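Local coordinates for protein 4-oxalocrotonate decarboxylase NahK (Pseudomonas putida, PDB 5D2F) that decarboxylates (3E)-2-oxohex-3-enedioate to 2-oxopent-4-enoate and carbon dioxide with the help of a divalent metal ion, a step in bacterial naphthalene degradation, at residues I46-N51 with Y167-F172; M56-A61 with S176-N181; Y155-V160 with G248-T253. The protein carries 1 engineered substitution. One frame throughout, in Å; residues are numbered along the deposited sequence.

How the contacts relate
Contacts 1 and 2 touch, their centres about 12 Å apart: the loop before helix 58-74 meets the loop before helix 174-179, and then the two helices meet each other. Ser176 is hydrogen-bonded through its backbone O to the Tyr167 hydroxyl and through its own hydroxyl to that of Thr50. Contact 3 lies on the opposite side of the chain's centre, its own centre about 29 Å from that of contact 1 and 24 Å from that of contact 2. The pairings interleave along the chain, so contacts 1 and 2 hold the N-terminal part against the region that follows strand 153-163, while contact 3 joins two strands of the curled sheet that carries the metal-site glutamates.

Contact 1 (I46-N51 with Y167-F172); sequences IGKVTN and YENFKF
Lys48 sets its CB over the Tyr167 ring, 4.3 Å from the centroid in a CH-pi contact, and runs the rest of its chain over the Asn169 amide. Chi1 of 65° places CG between the backbone N and the carbonyl carbon, from where the extended chain crosses the face of the amide at about a right angle, CG and CD both over it and CD 3.6 Å from Asn169 ND2. CE still lies 3.9 Å from Asn169 ND2 and NZ ends 4.1 Å from it, with the Lys171 amine a nearby like charge not in contact. That amide grips the backbone too: Lys48 N donates to Asn169 OD1 at 2.8 Å, a bent bond (134° at the hydrogen) with the donor tilted from the carbonyl plane. Two irregular loops, each leading into a helix, are joined, with a single beta bridge between Ile46 and Tyr167, where Glu168 N donates to Ile46 O at 2.9 Å. With an alanine in place of Asn169, the N-H of Lys48 would probably lose its acceptor and the lysine methylenes their flat support. Ile46 CG1 packs on Tyr167 CD1 at 3.9 Å, while Val49 CG2 approaches the Tyr167 hydroxyl, which is hydrogen-bonded to Ser176 O.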
loop_
_atom_site.group_PDB
_atom_site.type_symbol
_atom_site.label_atom_id
_atom_site.label_comp_id
_atom_site.label_asym_id
_atom_site.label_seq_id
_atom_site.Cartn_x
_atom_site.Cartn_y
_atom_site.Cartn_z
ATOM N N ILE A 46 -5.155 -10.975 -14.830
ATOM C CA ILE A 46 -5.928 -10.467 -15.954
ATOM C C ILE A 46 -5.073 -9.467 -16.709
ATOM O O ILE A 46 -4.048 -9.028 -16.194
ATOM C CB ILE A 46 -7.218 -9.774 -15.465
ATOM C CG1 ILE A 46 -6.906 -8.730 -14.373
ATOM C CG2 ILE A 46 -8.227 -10.807 -14.957
ATOM C CD1 ILE A 46 -8.071 -7.779 -14.116
ATOM N N GLY A 47 -5.481 -9.108 -17.923
ATOM C CA GLY A 47 -4.779 -8.077 -18.669
ATOM C C GLY A 47 -4.974 -6.708 -18.037
ATOM O O GLY A 47 -6.036 -6.432 -17.469
ATOM N N LYS A 48 -3.963 -5.843 -18.110
ATOM C CA LYS A 48 -4.124 -4.521 -17.506
ATOM C C LYS A 48 -5.296 -3.786 -18.159
ATOM O O LYS A 48 -5.442 -3.790 -19.387
ATOM C CB LYS A 48 -2.829 -3.704 -17.524
ATOM C CG LYS A 48 -2.288 -3.306 -18.867
ATOM C CD LYS A 48 -0.830 -2.853 -18.685
ATOM C CE LYS A 48 -0.200 -2.328 -19.973
ATOM N NZ LYS A 48 1.296 -2.403 -19.897
ATOM N N VAL A 49 -6.163 -3.201 -17.337
ATOM C CA VAL A 49 -7.440 -2.727 -17.866
ATOM C C VAL A 49 -7.318 -1.536 -18.793
ATOM O O VAL A 49 -8.191 -1.302 -19.629
ATOM C CB VAL A 49 -8.462 -2.472 -16.770
ATOM C CG1 VAL A 49 -8.708 -3.775 -16.024
ATOM C CG2 VAL A 49 -7.982 -1.382 -15.813
ATOM N N THR A 50 -6.227 -0.793 -18.666
ATOM C CA THR A 50 -5.998 0.323 -19.567
ATOM C C THR A 50 -5.703 -0.131 -20.996
ATOM O O THR A 50 -5.671 0.684 -21.910
ATOM C CB THR A 50 -4.876 1.236 -19.065
ATOM O OG1 THR A 50 -3.691 0.462 -18.871
ATOM C CG2 THR A 50 -5.282 1.913 -17.756
ATOM N N ASN A 51 -5.465 -1.421 -21.191
ATOM C CA ASN A 51 -5.324 -1.944 -22.544
ATOM C C ASN A 51 -6.675 -1.909 -23.256
ATOM O O ASN A 51 -6.757 -1.679 -24.466
ATOM C CB ASN A 51 -4.789 -3.373 -22.510
ATOM C CG ASN A 51 -3.276 -3.439 -22.401
ATOM O OD1 ASN A 51 -2.589 -2.415 -22.387
ATOM N ND2 ASN A 51 -2.750 -4.658 -22.328
ATOM N N TYR A 167 -2.553 -8.107 -12.306
ATOM C CA TYR A 167 -2.265 -8.081 -13.737
ATOM C C TYR A 167 -1.178 -9.054 -14.157
ATOM O O TYR A 167 -0.198 -9.259 -13.442
ATOM C CB TYR A 167 -1.911 -6.669 -14.204
ATOM C CG TYR A 167 -3.002 -5.691 -13.874
ATOM C CD1 TYR A 167 -4.278 -5.869 -14.373
ATOM C CD2 TYR A 167 -2.767 -4.611 -13.044
ATOM C CE1 TYR A 167 -5.296 -4.986 -14.072
ATOM C CE2 TYR A 167 -3.780 -3.719 -12.733
ATOM C CZ TYR A 167 -5.040 -3.913 -13.245
ATOM O OH TYR A 167 -6.062 -3.045 -12.947
ATOM N N GLU A 168 -1.363 -9.647 -15.332
ATOM C CA GLU A 168 -0.376 -10.538 -15.941
ATOM C C GLU A 168 0.853 -9.752 -16.354
ATOM O O GLU A 168 1.942 -10.303 -16.521
ATOM C CB GLU A 168 -0.922 -11.150 -17.232
ATOM C CG GLU A 168 -2.358 -11.619 -17.242
ATOM C CD GLU A 168 -2.835 -11.900 -18.662
ATOM O OE1 GLU A 168 -2.335 -11.226 -19.590
ATOM O OE2 GLU A 168 -3.698 -12.790 -18.848
ATOM N N ASN A 169 0.645 -8.461 -16.573
ATOM C CA ASN A 169 1.626 -7.600 -17.222
ATOM C C ASN A 169 2.909 -7.377 -16.450
ATOM O O ASN A 169 2.906 -7.247 -15.225
ATOM C CB ASN A 169 0.992 -6.261 -17.589
ATOM C CG ASN A 169 -0.247 -6.429 -18.434
ATOM O OD1 ASN A 169 -1.307 -6.772 -17.919
ATOM N ND2 ASN A 169 -0.122 -6.196 -19.738
ATOM N N PHE A 170 4.004 -7.326 -17.202
ATOM C CA PHE A 170 5.332 -7.179 -16.640
ATOM C C PHE A 170 5.603 -5.723 -16.273
ATOM O O PHE A 170 6.151 -5.435 -15.210
ATOM C CB PHE A 170 6.363 -7.668 -17.655
ATOM C CG PHE A 170 7.717 -7.908 -17.070
ATOM C CD1 PHE A 170 7.922 -8.947 -16.171
ATOM C CD2 PHE A 170 8.789 -7.105 -17.422
ATOM C CE1 PHE A 170 9.172 -9.176 -15.630
ATOM C CE2 PHE A 170 10.042 -7.329 -16.882
ATOM C CZ PHE A 170 10.233 -8.366 -15.982
ATOM N N LYS A 171 5.217 -4.806 -17.156
ATOM C CA LYS A 171 5.460 -3.387 -16.920
ATOM C C LYS A 171 4.406 -2.748 -16.014
ATOM O O LYS A 171 3.220 -3.066 -16.090
ATOM C CB LYS A 171 5.565 -2.625 -18.243
ATOM C CG LYS A 171 6.919 -2.778 -18.927
ATOM C CD LYS A 171 7.028 -1.904 -20.171
ATOM C CE LYS A 171 5.994 -2.287 -21.225
ATOM N NZ LYS A 171 6.376 -3.515 -21.984
ATOM N N PHE A 172 4.868 -1.845 -15.157
ATOM C CA PHE A 172 4.016 -1.114 -14.229
ATOM C C PHE A 172 3.184 -0.054 -14.962
ATOM O O PHE A 172 3.725 0.768 -15.708
ATOM C CB PHE A 172 4.909 -0.443 -13.184
ATOM C CG PHE A 172 4.170 0.138 -12.024
ATOM C CD1 PHE A 172 3.699 1.443 -12.064
ATOM C CD2 PHE A 172 3.976 -0.608 -10.872
ATOM C CE1 PHE A 172 3.022 1.986 -10.984
ATOM C CE2 PHE A 172 3.309 -0.069 -9.783
ATOM C CZ PHE A 172 2.828 1.232 -9.843
#

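Contact 2 (M56-A61 with S176-N181); sequences MTFADA and SVVADN
Val178 straddles the start of helix 58-74, one methyl against Ala61 and the other against Phe58. Its CG1 rests 3.6 Å from Ala61 CB; chi1 of 163° turns this branch away from the valine's own backbone N and brings CG2 round to the Phe58 ring. There CG2 comes in at the ring edge, near its plane, 4.0 Å from Phe58 CE1, with the two side chains crossing at about a right angle. Alanine on each helix lets the backbones come close: the CA atoms of Ala61 and Ala179 are 4.4 Å apart, and Ala179 CA makes a CA-H...O contact of 3.5 Å with Ala61 O. Beside this pair, Met56 adds its CE, 4.3 Å from Ala179 CB. No hydrogen bond links the two segments, so van der Waals contact carries the junction, while Gln65 NE2, further along helix 58-74, is hydrogen-bonded to Val178 O. Both helix ends at this junction are capped: a capping box starts 58-74, with Asp60 N bonded to Thr57 OG1 and Thr57 N to Asp60 OD2, and a Schellman motif ends 174-179, with Asn181, at positive phi, as its C-prime residue.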
loop_
_atom_site.group_PDB
_atom_site.type_symbol
_atom_site.label_atom_id
_atom_site.label_comp_id
_atom_site.label_asym_id
_atom_site.label_seq_id
_atom_site.Cartn_x
_atom_site.Cartn_y
_atom_site.Cartn_z
ATOM N N MET A 56 -8.824 5.739 -19.717
ATOM C CA MET A 56 -9.050 5.793 -18.279
ATOM C C MET A 56 -8.155 6.824 -17.622
ATOM O O MET A 56 -6.962 6.890 -17.906
ATOM C CB MET A 56 -8.780 4.436 -17.633
ATOM C CG MET A 56 -9.983 3.534 -17.614
ATOM S SD MET A 56 -9.599 1.993 -16.776
ATOM C CE MET A 56 -9.155 2.594 -15.153
ATOM N N THR A 57 -8.752 7.640 -16.761
ATOM C CA THR A 57 -8.016 8.646 -16.013
ATOM C C THR A 57 -7.759 8.120 -14.616
ATOM O O THR A 57 -8.271 7.059 -14.241
ATOM C CB THR A 57 -8.834 9.941 -15.891
ATOM O OG1 THR A 57 -10.046 9.670 -15.174
ATOM C CG2 THR A 57 -9.178 10.487 -17.283
ATOM N N PHE A 58 -6.983 8.857 -13.829
ATOM C CA PHE A 58 -6.785 8.440 -12.442
ATOM C C PHE A 58 -8.113 8.487 -11.703
ATOM O O PHE A 58 -8.386 7.638 -10.858
ATOM C CB PHE A 58 -5.722 9.292 -11.742
ATOM C CG PHE A 58 -4.317 8.792 -11.949
ATOM C CD1 PHE A 58 -3.848 7.684 -11.253
ATOM C CD2 PHE A 58 -3.462 9.430 -12.835
ATOM C CE1 PHE A 58 -2.560 7.214 -11.446
ATOM C CE2 PHE A 58 -2.170 8.969 -13.035
ATOM C CZ PHE A 58 -1.718 7.858 -12.334
ATOM N N ALA A 59 -8.945 9.477 -12.030
ATOM C CA ALA A 59 -10.281 9.567 -11.447
ATOM C C ALA A 59 -11.087 8.319 -11.777
ATOM O O ALA A 59 -11.802 7.797 -10.923
ATOM C CB ALA A 59 -11.017 10.801 -11.934
ATOM N N ASP A 60 -10.990 7.857 -13.021
ATOM C CA ASP A 60 -11.649 6.614 -13.408
ATOM C C ASP A 60 -11.101 5.483 -12.561
ATOM O O ASP A 60 -11.857 4.680 -12.013
ATOM C CB ASP A 60 -11.377 6.284 -14.871
ATOM C CG ASP A 60 -12.157 7.154 -15.830
ATOM O OD1 ASP A 60 -13.364 7.365 -15.597
ATOM O OD2 ASP A 60 -11.562 7.603 -16.831
ATOM N N ALA A 61 -9.778 5.420 -12.469
ATOM C CA ALA A 61 -9.131 4.326 -11.749
ATOM C C ALA A 61 -9.512 4.336 -10.273
ATOM O O ALA A 61 -9.735 3.280 -9.673
ATOM C CB ALA A 61 -7.614 4.381 -11.918
ATOM N N SER A 176 -3.837 1.423 -14.160
ATOM C CA SER A 176 -4.353 0.075 -13.930
ATOM C C SER A 176 -4.051 -0.358 -12.507
ATOM O O SER A 176 -4.863 -1.030 -11.872
ATOM C CB SER A 176 -3.725 -0.922 -14.903
ATOM O OG SER A 176 -4.040 -0.582 -16.243
ATOM N N VAL A 177 -2.876 0.012 -12.009
ATOM C CA VAL A 177 -2.506 -0.353 -10.641
ATOM C C VAL A 177 -3.439 0.294 -9.608
ATOM O O VAL A 177 -3.853 -0.363 -8.658
ATOM C CB VAL A 177 -1.011 -0.078 -10.367
ATOM C CG1 VAL A 177 -0.703 -0.213 -8.896
ATOM C CG2 VAL A 177 -0.153 -1.050 -11.181
ATOM N N VAL A 178 -3.810 1.561 -9.810
ATOM C CA VAL A 178 -4.767 2.198 -8.908
ATOM C C VAL A 178 -6.102 1.465 -8.938
ATOM O O VAL A 178 -6.698 1.193 -7.897
ATOM C CB VAL A 178 -4.988 3.679 -9.276
ATOM C CG1 VAL A 178 -6.256 4.225 -8.627
ATOM C CG2 VAL A 178 -3.778 4.484 -8.859
ATOM N N ALA A 179 -6.537 1.096 -10.137
ATOM C CA ALA A 179 -7.818 0.414 -10.298
ATOM C C ALA A 179 -7.792 -0.914 -9.564
ATOM O O ALA A 179 -8.806 -1.359 -9.033
ATOM C CB ALA A 179 -8.141 0.209 -11.784
ATOM N N ASP A 180 -6.610 -1.523 -9.518
ATOM C CA ASP A 180 -6.390 -2.801 -8.847
ATOM C C ASP A 180 -5.990 -2.556 -7.394
ATOM O O ASP A 180 -5.233 -3.324 -6.799
ATOM C CB ASP A 180 -5.302 -3.590 -9.602
ATOM C CG ASP A 180 -5.033 -4.971 -9.013
ATOM O OD1 ASP A 180 -5.976 -5.617 -8.509
ATOM O OD2 ASP A 180 -3.858 -5.413 -9.056
ATOM N N ASN A 181 -6.501 -1.475 -6.815
ATOM C CA ASN A 181 -6.236 -1.188 -5.401
ATOM C C ASN A 181 -4.747 -1.166 -5.038
ATOM O O ASN A 181 -4.353 -1.604 -3.939
ATOM C CB ASN A 181 -6.978 -2.183 -4.499
ATOM C CG ASN A 181 -7.049 -1.705 -3.065
ATOM O OD1 ASN A 181 -7.025 -0.503 -2.817
ATOM N ND2 ASN A 181 -7.131 -2.632 -2.120
#

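Contact 3 (Y155-V160 with G248-T253)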
loop_
_atom_site.group_PDB
_atom_site.type_symbol
_atom_site.label_atom_id
_atom_site.label_comp_id
_atom_site.label_asym_id
_atom_site.label_seq_id
_atom_site.Cartn_x
_atom_site.Cartn_y
_atom_site.Cartn_z
ATOM N N TYR A 155 1.396 6.823 16.805
ATOM C CA TYR A 155 2.591 5.999 16.893
ATOM C C TYR A 155 2.943 5.418 15.536
ATOM O O TYR A 155 2.161 5.511 14.593
ATOM C CB TYR A 155 2.408 4.866 17.903
ATOM C CG TYR A 155 1.216 3.982 17.639
ATOM C CD1 TYR A 155 1.310 2.885 16.788
ATOM C CD2 TYR A 155 0.000 4.236 18.254
ATOM C CE1 TYR A 155 0.221 2.071 16.561
ATOM C CE2 TYR A 155 -1.092 3.436 18.025
ATOM C CZ TYR A 155 -0.976 2.357 17.182
ATOM O OH TYR A 155 -2.073 1.563 16.964
ATOM N N VAL A 156 4.136 4.838 15.439
ATOM C CA VAL A 156 4.533 4.155 14.218
ATOM C C VAL A 156 4.670 2.666 14.480
ATOM O O VAL A 156 4.865 2.239 15.616
ATOM C CB VAL A 156 5.828 4.713 13.617
ATOM C CG1 VAL A 156 5.701 6.215 13.420
ATOM C CG2 VAL A 156 7.023 4.379 14.513
ATOM N N ILE A 157 4.530 1.866 13.432
ATOM C CA ILE A 157 4.625 0.429 13.617
ATOM C C ILE A 157 5.197 -0.210 12.370
ATOM O O ILE A 157 4.720 0.045 11.260
ATOM C CB ILE A 157 3.267 -0.199 14.056
ATOM C CG1 ILE A 157 3.378 -1.717 14.191
ATOM C CG2 ILE A 157 2.152 0.189 13.109
ATOM C CD1 ILE A 157 2.264 -2.343 15.019
ATOM N N PRO A 158 6.265 -1.001 12.541
ATOM C CA PRO A 158 6.864 -1.656 11.380
ATOM C C PRO A 158 5.822 -2.518 10.708
ATOM O O PRO A 158 5.059 -3.201 11.399
ATOM C CB PRO A 158 7.927 -2.558 12.005
ATOM C CG PRO A 158 8.311 -1.836 13.260
ATOM C CD PRO A 158 7.024 -1.261 13.778
ATOM N N THR A 159 5.790 -2.488 9.385
ATOM C CA THR A 159 4.824 -3.282 8.641
ATOM C C THR A 159 5.431 -3.788 7.350
ATOM O O THR A 159 6.122 -3.050 6.649
ATOM C CB THR A 159 3.566 -2.453 8.304
ATOM O OG1 THR A 159 3.030 -1.893 9.508
ATOM C CG2 THR A 159 2.494 -3.336 7.677
ATOM N N VAL A 160 5.179 -5.053 7.029
ATOM C CA VAL A 160 5.590 -5.565 5.733
ATOM C C VAL A 160 4.332 -5.712 4.895
ATOM O O VAL A 160 3.338 -6.285 5.359
ATOM C CB VAL A 160 6.305 -6.923 5.870
ATOM C CG1 VAL A 160 6.492 -7.554 4.520
ATOM C CG2 VAL A 160 7.659 -6.743 6.563
ATOM N N GLY A 248 -7.225 7.967 14.041
ATOM C CA GLY A 248 -7.263 6.524 14.219
ATOM C C GLY A 248 -6.980 5.738 12.955
ATOM O O GLY A 248 -7.089 4.511 12.944
ATOM N N THR A 249 -6.613 6.430 11.880
ATOM C CA THR A 249 -6.368 5.737 10.621
ATOM C C THR A 249 -4.974 5.126 10.598
ATOM O O THR A 249 -3.995 5.767 10.982
ATOM C CB THR A 249 -6.565 6.674 9.430
ATOM O OG1 THR A 249 -7.912 7.168 9.454
ATOM C CG2 THR A 249 -6.349 5.923 8.120
ATOM N N PHE A 250 -4.908 3.869 10.165
ATOM C CA PHE A 250 -3.662 3.148 9.978
ATOM C C PHE A 250 -3.223 3.333 8.532
ATOM O O PHE A 250 -4.006 3.114 7.614
ATOM C CB PHE A 250 -3.902 1.677 10.303
ATOM C CG PHE A 250 -2.797 0.754 9.883
ATOM C CD1 PHE A 250 -1.667 0.590 10.678
ATOM C CD2 PHE A 250 -2.918 -0.010 8.733
ATOM C CE1 PHE A 250 -0.661 -0.297 10.300
ATOM C CE2 PHE A 250 -1.918 -0.893 8.358
ATOM C CZ PHE A 250 -0.790 -1.034 9.143
ATOM N N ILE A 251 -1.990 3.786 8.342
ATOM C CA ILE A 251 -1.475 4.099 7.012
ATOM C C ILE A 251 -0.118 3.463 6.816
ATOM O O ILE A 251 0.808 3.696 7.596
ATOM C CB ILE A 251 -1.316 5.621 6.799
ATOM C CG1 ILE A 251 -2.645 6.349 7.032
ATOM C CG2 ILE A 251 -0.790 5.913 5.385
ATOM C CD1 ILE A 251 -2.456 7.823 7.355
ATOM N N MET A 252 0.004 2.662 5.764
ATOM C CA MET A 252 1.302 2.134 5.386
ATOM C C MET A 252 1.944 3.148 4.468
ATOM O O MET A 252 1.427 3.430 3.392
ATOM C CB MET A 252 1.136 0.783 4.718
ATOM C CG MET A 252 0.384 -0.157 5.633
ATOM S SD MET A 252 0.289 -1.828 5.008
ATOM C CE MET A 252 1.970 -2.059 4.477
ATOM N N THR A 253 3.057 3.726 4.913
ATOM C CA THR A 253 3.557 4.936 4.267
ATOM C C THR A 253 4.323 4.741 2.966
ATOM O O THR A 253 4.518 5.701 2.234
ATOM C CB THR A 253 4.385 5.805 5.239
ATOM O OG1 THR A 253 5.493 5.044 5.749
ATOM C CG2 THR A 253 3.506 6.236 6.381
#
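The curled mixed sheet of the FAH-type catalytic domain sets strands 153-163 and 250-252 flanking strand 126-135, close to the glutamates that bind the metal. The two strands are not direct neighbours: strand 126-135 pairs with each of them, and the axes of their short segments come within 8.9 Å, with N-to-C directions 48° apart. Side chains alone therefore bridge the gap. Thr159 points toward the other strand and meets both of its partners there. Its CG2 presses on Met252 CE at 3.5 Å, tighter than usual carbon contact, with Met252 SD behind at 3.8 Å. The methionine gets there by a bend at its last torsion (chi3 45°), which folds CE back against the threonine methyl. On the other branch, Thr159 OG1 lies at the edge of the Phe250 ring, 3.9 Å from CZ, and its hydrogen-bond partner outside this pair is Ser132 OG on strand 126-135. Ile157 CG2 reaches the same ring edge, 4.0 Å from Phe250 CE1, so that an aliphatic branch and a hydroxyl oxygen sit side by side along one rim. Beyond the pair, Phe187 meets the Phe250 ring. Across the two segments there are no hydrogen bonds; the cohesion is apolar, with the threonine hydroxyl satisfied by Ser132, and it places the Met252 side chain about 3 Å (nearest atoms) from those of Glu130 and Glu161, which bind the metal in other structures of this protein, though none is bound to this chain in the model.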